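Local coordinates for outer membrane protein (Tpn50) (Borrelia burgdorferi, PDB 3OON), which probably tethers the spirochaete's outer membrane to peptidoglycan through its C-terminal OmpA-like domain, the part described here, at residues Asp18-Pro23 against Leu29-Lys34; Gly55-Phe60 against Glu64-Leu69. All coordinates share one frame; numbering follows the deposited sequence.

Contact 1: Asp18-Pro23 against Leu29-Lys34; sequences DIEFYP and LQKEYK
The ring of Tyr-22 carries Leu-29 over one face: CD1 of Leu-29 sits 3.5 Å from the centroid of the Tyr-22 ring and almost exactly on the ring normal, a CH-pi contact, while CG of Leu-29 lies over the CZ end. A branched aliphatic side chain suits this place, since one methyl can centre on the ring while its sister, CD2, comes to 3.6 Å from OE1 of Glu-20. The Phe-21 ring takes CG2 of Ile-19 over one face, offset toward the rim. Between the two segments the backbone of Glu-20 is held on both its polar atoms. Leu-29 N gives a nearly straight bond of 3.2 Å to Glu-20 O. Glu-20 N donates to Glu-32 OE2 at 2.7 Å, reaching the carboxylate on its anti side; the fold of the Glu-32 chain at chi2 (-67°) turns the acid back to the strand. A water bridges Glu-32 OE2, 2.6 Å from its O, and Asp-18 O. Farther out, NZ of the extended Lys-31 chain forms a salt bridge with Glu-20 OE2, its hydrogen bond weak at 3.3 Å. The contact thus ties the end of strand 12-20 to the turn leading into helix 33-45; Ile-19 and Phe-21 reach helix 63-83 at Ile-77 and Arg-73, and Asn-114 of strand 114-122 touches Glu-20 and Glu-32.

Contact 2: Gly55-Phe60 against Glu64-Leu69; sequences GHTEQF and EEMHEL. With SO4 (sulfate ion), chain B.
The loop after strand 51-55 and the start of helix 63-83 form part of an anion pocket of the OmpA-like domain, where a sulfate, probably from the crystallisation liquor, is bound. Two successive backbone amides of the loop face the ion: Glu-58 N donates to sulfate O2 at 2.9 Å, with a weak second bond to O3, and Gln-59 N gives O3 another bond of 2.9 Å. Arg-73, farther along the same helix, and Arg-115 complete the grip.

Beside the ion, the loop leans on the helix through Thr-57, Gln-59, Met-66 and Leu-69. Thr-57 turns its two branches to different tasks. With chi1 at 50°, OG1 lies between the backbone N and the carbonyl carbon and rests 3.6 Å from CB of Met-66, its hydrogen bond going to Ser-99; methyl CG2 meets CD2 of Leu-69 at 3.7 Å. A beta-branched residue with one polar and one apolar arm fits such a seam. CD2 of Leu-69 also comes to 3.6 Å from sulfate O4, so a methyl group borders the ion on that side. Met-66, a selenomethionine, bends at chi2 and chi3 and crosses the Gln-59 side chain at about a right angle. Its SE lies 3.7 Å from Gln-59 O, and its CE is 3.7 Å from Gln-59 NE2; a long, flexible apolar chain can bend to meet both.

Segments 55-60 and 64-69 therefore meet by van der Waals contact, while His-56 O hydrogen-bonds Arg-73 farther along the helix. Amides and arginines gathered on one anion suggest a site suited to a negatively charged group, consistent with peptidoglycan binding in OmpA-like domains, where a carboxylate of the peptide may take such a place.

How the contacts relate
Contact 1 and contact 2 follow one another along the chain, and their centres lie about 17 Å apart, with nearest atoms about 6 Å from each other and no direct touch. Two arginines, one on helix 63-83 and one on strand 114-122, connect them: Arg-73 touches Phe-21 and Thr-57 and hydrogen-bonds the sulfate, while Arg-115 pairs its backbone with Ile-19, touches Phe-21 and bonds the same ion. Both sulfate-binding arginines are thus also packed against segment 18-23, although the ion itself belongs to contact 2. Contact 1 therefore supplies neighbours of the two arginines, whereas contact 2 supplies the backbone amides that meet the sulfate.

Contact 1: Asp18-Pro23 against Leu29-Lys34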
loop_
_atom_site.group_PDB
_atom_site.type_symbol
_atom_site.label_atom_id
_atom_site.label_comp_id
_atom_site.label_asym_id
_atom_site.label_seq_id
_atom_site.Cartn_x
_atom_site.Cartn_y
_atom_site.Cartn_z
ATOM N N ASP A 18 -1.250 11.209 -0.736
ATOM C CA ASP A 18 -1.458 12.653 -0.756
ATOM C C ASP A 18 -2.828 13.029 -0.213
ATOM O O ASP A 18 -3.851 12.428 -0.564
ATOM C CB ASP A 18 -1.216 13.250 -2.143
ATOM C CG ASP A 18 -2.247 12.812 -3.147
ATOM O OD1 ASP A 18 -3.031 11.906 -2.820
ATOM O OD2 ASP A 18 -2.279 13.374 -4.262
ATOM N N ILE A 19 -2.815 14.035 0.650
ATOM C CA ILE A 19 -3.983 14.462 1.410
ATOM C C ILE A 19 -4.256 15.880 0.988
ATOM O O ILE A 19 -3.344 16.714 0.995
ATOM C CB ILE A 19 -3.701 14.453 2.941
ATOM C CG1 ILE A 19 -3.489 13.026 3.466
ATOM C CG2 ILE A 19 -4.807 15.204 3.726
ATOM C CD1 ILE A 19 -4.748 12.139 3.506
ATOM N N GLU A 20 -5.502 16.155 0.617
ATOM C CA GLU A 20 -5.912 17.510 0.303
ATOM C C GLU A 20 -6.045 18.304 1.588
ATOM O O GLU A 20 -6.804 17.921 2.487
ATOM C CB GLU A 20 -7.233 17.511 -0.460
ATOM C CG GLU A 20 -7.107 16.981 -1.871
ATOM C CD GLU A 20 -8.290 17.334 -2.758
ATOM O OE1 GLU A 20 -8.824 18.459 -2.658
ATOM O OE2 GLU A 20 -8.673 16.475 -3.574
ATOM N N PHE A 21 -5.266 19.379 1.679
ATOM C CA PHE A 21 -5.398 20.374 2.732
ATOM C C PHE A 21 -5.942 21.643 2.102
ATOM O O PHE A 21 -5.661 21.933 0.940
ATOM C CB PHE A 21 -4.033 20.689 3.357
ATOM C CG PHE A 21 -3.458 19.567 4.168
ATOM C CD1 PHE A 21 -3.822 19.394 5.502
ATOM C CD2 PHE A 21 -2.532 18.698 3.609
ATOM C CE1 PHE A 21 -3.273 18.350 6.265
ATOM C CE2 PHE A 21 -1.980 17.657 4.359
ATOM C CZ PHE A 21 -2.353 17.482 5.684
ATOM N N TYR A 22 -6.722 22.401 2.856
ATOM C CA TYR A 22 -7.140 23.710 2.374
ATOM C C TYR A 22 -5.906 24.596 2.195
ATOM O O TYR A 22 -4.923 24.424 2.919
ATOM C CB TYR A 22 -8.157 24.325 3.324
ATOM C CG TYR A 22 -9.520 23.670 3.226
ATOM C CD1 TYR A 22 -10.337 23.876 2.106
ATOM C CD2 TYR A 22 -9.993 22.847 4.244
ATOM C CE1 TYR A 22 -11.595 23.276 2.010
ATOM C CE2 TYR A 22 -11.249 22.242 4.160
ATOM C CZ TYR A 22 -12.045 22.464 3.040
ATOM O OH TYR A 22 -13.286 21.868 2.943
ATOM N N PRO A 23 -5.945 25.534 1.223
ATOM C CA PRO A 23 -4.748 26.296 0.849
ATOM C C PRO A 23 -4.052 26.907 2.059
ATOM O O PRO A 23 -4.718 27.511 2.906
ATOM C CB PRO A 23 -5.295 27.412 -0.053
ATOM C CG PRO A 23 -6.591 26.898 -0.574
ATOM C CD PRO A 23 -7.137 25.949 0.458
ATOM N N LEU A 29 -9.336 18.268 4.370
ATOM C CA LEU A 29 -10.679 18.253 3.772
ATOM C C LEU A 29 -11.472 17.047 4.255
ATOM O O LEU A 29 -10.931 15.947 4.393
ATOM C CB LEU A 29 -10.614 18.237 2.243
ATOM C CG LEU A 29 -10.660 19.577 1.505
ATOM C CD1 LEU A 29 -9.327 20.313 1.626
ATOM C CD2 LEU A 29 -11.014 19.360 0.051
ATOM N N GLN A 30 -12.762 17.272 4.505
ATOM C CA GLN A 30 -13.663 16.257 5.053
ATOM C C GLN A 30 -13.590 14.912 4.323
ATOM O O GLN A 30 -13.561 13.850 4.949
ATOM C CB GLN A 30 -15.107 16.789 5.024
ATOM C CG GLN A 30 -16.151 15.815 5.552
ATOM C CD GLN A 30 -16.188 15.756 7.076
ATOM O OE1 GLN A 30 -15.228 16.129 7.755
ATOM N NE2 GLN A 30 -17.306 15.288 7.618
ATOM N N LYS A 31 -13.555 14.972 2.997
ATOM C CA LYS A 31 -13.588 13.781 2.160
ATOM C C LYS A 31 -12.346 12.898 2.310
ATOM O O LYS A 31 -12.359 11.745 1.874
ATOM C CB LYS A 31 -13.773 14.167 0.690
ATOM C CG LYS A 31 -12.587 14.923 0.093
ATOM C CD LYS A 31 -12.784 15.158 -1.388
ATOM C CE LYS A 31 -11.610 15.901 -1.974
ATOM N NZ LYS A 31 -11.944 16.472 -3.312
ATOM N N GLU A 32 -11.287 13.435 2.919
ATOM C CA GLU A 32 -10.017 12.715 3.029
ATOM C C GLU A 32 -9.973 11.749 4.212
ATOM O O GLU A 32 -9.092 10.893 4.283
ATOM C CB GLU A 32 -8.823 13.692 3.104
ATOM C CG GLU A 32 -8.637 14.640 1.906
ATOM C CD GLU A 32 -8.249 13.915 0.633
ATOM O OE1 GLU A 32 -9.085 13.156 0.108
ATOM O OE2 GLU A 32 -7.113 14.099 0.151
ATOM N N TYR A 33 -10.912 11.881 5.146
ATOM C CA TYR A 33 -10.871 11.054 6.350
ATOM C C TYR A 33 -11.029 9.560 6.066
ATOM O O TYR A 33 -10.457 8.733 6.769
ATOM C CB TYR A 33 -11.867 11.550 7.406
ATOM C CG TYR A 33 -11.396 12.821 8.078
ATOM C CD1 TYR A 33 -10.281 12.815 8.912
ATOM C CD2 TYR A 33 -12.053 14.027 7.869
ATOM C CE1 TYR A 33 -9.832 13.982 9.524
ATOM C CE2 TYR A 33 -11.614 15.205 8.482
ATOM C CZ TYR A 33 -10.505 15.169 9.306
ATOM O OH TYR A 33 -10.064 16.324 9.909
ATOM N N LYS A 34 -11.782 9.230 5.016
ATOM C CA LYS A 34 -11.957 7.847 4.587
ATOM C C LYS A 34 -10.612 7.228 4.151
ATOM O O LYS A 34 -10.339 6.055 4.416
ATOM C CB LYS A 34 -12.987 7.787 3.454
ATOM C CG LYS A 34 -13.441 6.384 3.056
ATOM C CD LYS A 34 -14.729 5.969 3.779
ATOM C CE LYS A 34 -15.709 5.249 2.841
ATOM N NZ LYS A 34 -15.219 3.934 2.334
HETATM O O HOH W 1 -6.399 12.832 -1.963
#

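Contact 2: Gly55-Phe60 against Glu64-Leu69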
loop_
_atom_site.group_PDB
_atom_site.type_symbol
_atom_site.label_atom_id
_atom_site.label_comp_id
_atom_site.label_asym_id
_atom_site.label_seq_id
_atom_site.Cartn_x
_atom_site.Cartn_y
_atom_site.Cartn_z
ATOM N N GLY A 55 5.495 15.600 7.195
ATOM C CA GLY A 55 4.672 16.581 6.490
ATOM C C GLY A 55 5.505 17.437 5.557
ATOM O O GLY A 55 6.729 17.574 5.737
ATOM N N HIS A 56 4.837 18.017 4.561
ATOM C CA HIS A 56 5.493 18.803 3.536
ATOM C C HIS A 56 4.656 20.003 3.117
ATOM O O HIS A 56 3.413 19.991 3.177
ATOM C CB HIS A 56 5.791 17.955 2.285
ATOM C CG HIS A 56 6.612 16.735 2.557
ATOM N ND1 HIS A 56 7.986 16.719 2.442
ATOM C CD2 HIS A 56 6.253 15.487 2.939
ATOM C CE1 HIS A 56 8.437 15.515 2.740
ATOM N NE2 HIS A 56 7.405 14.747 3.044
ATOM N N THR A 57 5.363 21.044 2.699
ATOM C CA THR A 57 4.755 22.187 2.049
ATOM C C THR A 57 5.353 22.289 0.656
ATOM O O THR A 57 6.333 21.611 0.343
ATOM C CB THR A 57 5.038 23.494 2.806
ATOM O OG1 THR A 57 6.442 23.591 3.066
ATOM C CG2 THR A 57 4.295 23.527 4.126
ATOM N N GLU A 58 4.765 23.150 -0.169
ATOM C CA GLU A 58 5.255 23.362 -1.528
ATOM C C GLU A 58 5.763 24.784 -1.753
ATOM O O GLU A 58 6.714 24.989 -2.510
ATOM C CB GLU A 58 4.171 23.006 -2.540
ATOM C CG GLU A 58 3.822 21.524 -2.520
ATOM C CD GLU A 58 2.905 21.097 -3.647
ATOM O OE1 GLU A 58 2.327 21.971 -4.335
ATOM O OE2 GLU A 58 2.754 19.868 -3.836
ATOM N N GLN A 59 5.125 25.747 -1.090
ATOM C CA GLN A 59 5.430 27.178 -1.249
ATOM C C GLN A 59 6.851 27.480 -0.791
ATOM O O GLN A 59 7.344 26.886 0.165
ATOM C CB GLN A 59 4.430 27.994 -0.417
ATOM C CG GLN A 59 4.465 29.494 -0.572
ATOM C CD GLN A 59 3.336 30.189 0.186
ATOM O OE1 GLN A 59 2.426 30.751 -0.427
ATOM N NE2 GLN A 59 3.388 30.154 1.516
ATOM N N PHE A 60 7.526 28.397 -1.474
ATOM C CA PHE A 60 8.811 28.821 -0.952
ATOM C C PHE A 60 8.675 30.030 -0.037
ATOM O O PHE A 60 9.018 31.164 -0.377
ATOM C CB PHE A 60 9.898 28.900 -2.035
ATOM C CG PHE A 60 10.493 27.546 -2.351
ATOM C CD1 PHE A 60 11.446 26.974 -1.499
ATOM C CD2 PHE A 60 10.043 26.803 -3.445
ATOM C CE1 PHE A 60 11.975 25.713 -1.760
ATOM C CE2 PHE A 60 10.566 25.530 -3.718
ATOM C CZ PHE A 60 11.534 24.985 -2.871
ATOM N N GLU A 64 11.177 28.825 8.666
ATOM C CA GLU A 64 10.521 28.463 9.939
ATOM C C GLU A 64 9.003 28.368 9.781
ATOM O O GLU A 64 8.366 27.481 10.355
ATOM C CB GLU A 64 10.910 29.406 11.092
ATOM C CG GLU A 64 10.193 29.121 12.448
ATOM C CD GLU A 64 10.238 27.651 12.896
ATOM O OE1 GLU A 64 11.302 26.996 12.765
ATOM O OE2 GLU A 64 9.201 27.149 13.397
ATOM N N GLU A 65 8.429 29.269 8.993
ATOM C CA GLU A 65 6.995 29.237 8.726
ATOM C C GLU A 65 6.597 27.957 7.984
ATOM O O GLU A 65 5.591 27.314 8.330
ATOM C CB GLU A 65 6.572 30.453 7.913
ATOM C CG GLU A 65 5.065 30.650 7.862
ATOM C CD GLU A 65 4.655 31.991 7.280
ATOM O OE1 GLU A 65 5.478 32.938 7.293
ATOM O OE2 GLU A 65 3.494 32.094 6.818
HETATM N N MSE A 66 7.377 27.591 6.966
HETATM C CA MSE A 66 7.079 26.375 6.204
HETATM C C MSE A 66 7.302 25.139 7.060
HETATM O O MSE A 66 6.538 24.172 6.983
HETATM C CB MSE A 66 7.873 26.301 4.900
HETATM C CG MSE A 66 7.567 27.436 3.919
HETATM SE SE MSE A 66 5.679 27.603 3.394
HETATM C CE MSE A 66 5.117 29.010 4.606
ATOM N N HIS A 67 8.340 25.168 7.888
ATOM C CA HIS A 67 8.567 24.059 8.793
ATOM C C HIS A 67 7.370 23.841 9.728
ATOM O O HIS A 67 6.878 22.716 9.868
ATOM C CB HIS A 67 9.851 24.233 9.597
ATOM C CG HIS A 67 10.047 23.148 10.603
ATOM N ND1 HIS A 67 9.705 23.296 11.927
ATOM C CD2 HIS A 67 10.472 21.872 10.462
ATOM C CE1 HIS A 67 9.938 22.162 12.566
ATOM N NE2 HIS A 67 10.409 21.284 11.701
ATOM N N GLU A 68 6.919 24.916 10.369
ATOM C CA GLU A 68 5.781 24.845 11.273
ATOM C C GLU A 68 4.531 24.308 10.578
ATOM O O GLU A 68 3.895 23.381 11.078
ATOM C CB GLU A 68 5.501 26.207 11.919
ATOM C CG GLU A 68 4.347 26.194 12.939
ATOM C CD GLU A 68 4.616 25.327 14.180
ATOM O OE1 GLU A 68 5.777 24.927 14.438
ATOM O OE2 GLU A 68 3.647 25.051 14.920
ATOM N N LEU A 69 4.192 24.873 9.421
ATOM C CA LEU A 69 3.027 24.410 8.682
ATOM C C LEU A 69 3.121 22.913 8.347
ATOM O O LEU A 69 2.163 22.165 8.553
ATOM C CB LEU A 69 2.806 25.258 7.424
ATOM C CG LEU A 69 1.646 24.883 6.485
ATOM C CD1 LEU A 69 0.274 24.900 7.192
ATOM C CD2 LEU A 69 1.646 25.830 5.273
HETATM S S SO4 B . 1.769 24.991 0.769
HETATM O O1 SO4 B . 1.175 25.369 -0.512
HETATM O O2 SO4 B . 2.055 23.561 0.787
HETATM O O3 SO4 B . 3.010 25.747 0.924
HETATM O O4 SO4 B . 0.845 25.351 1.839
#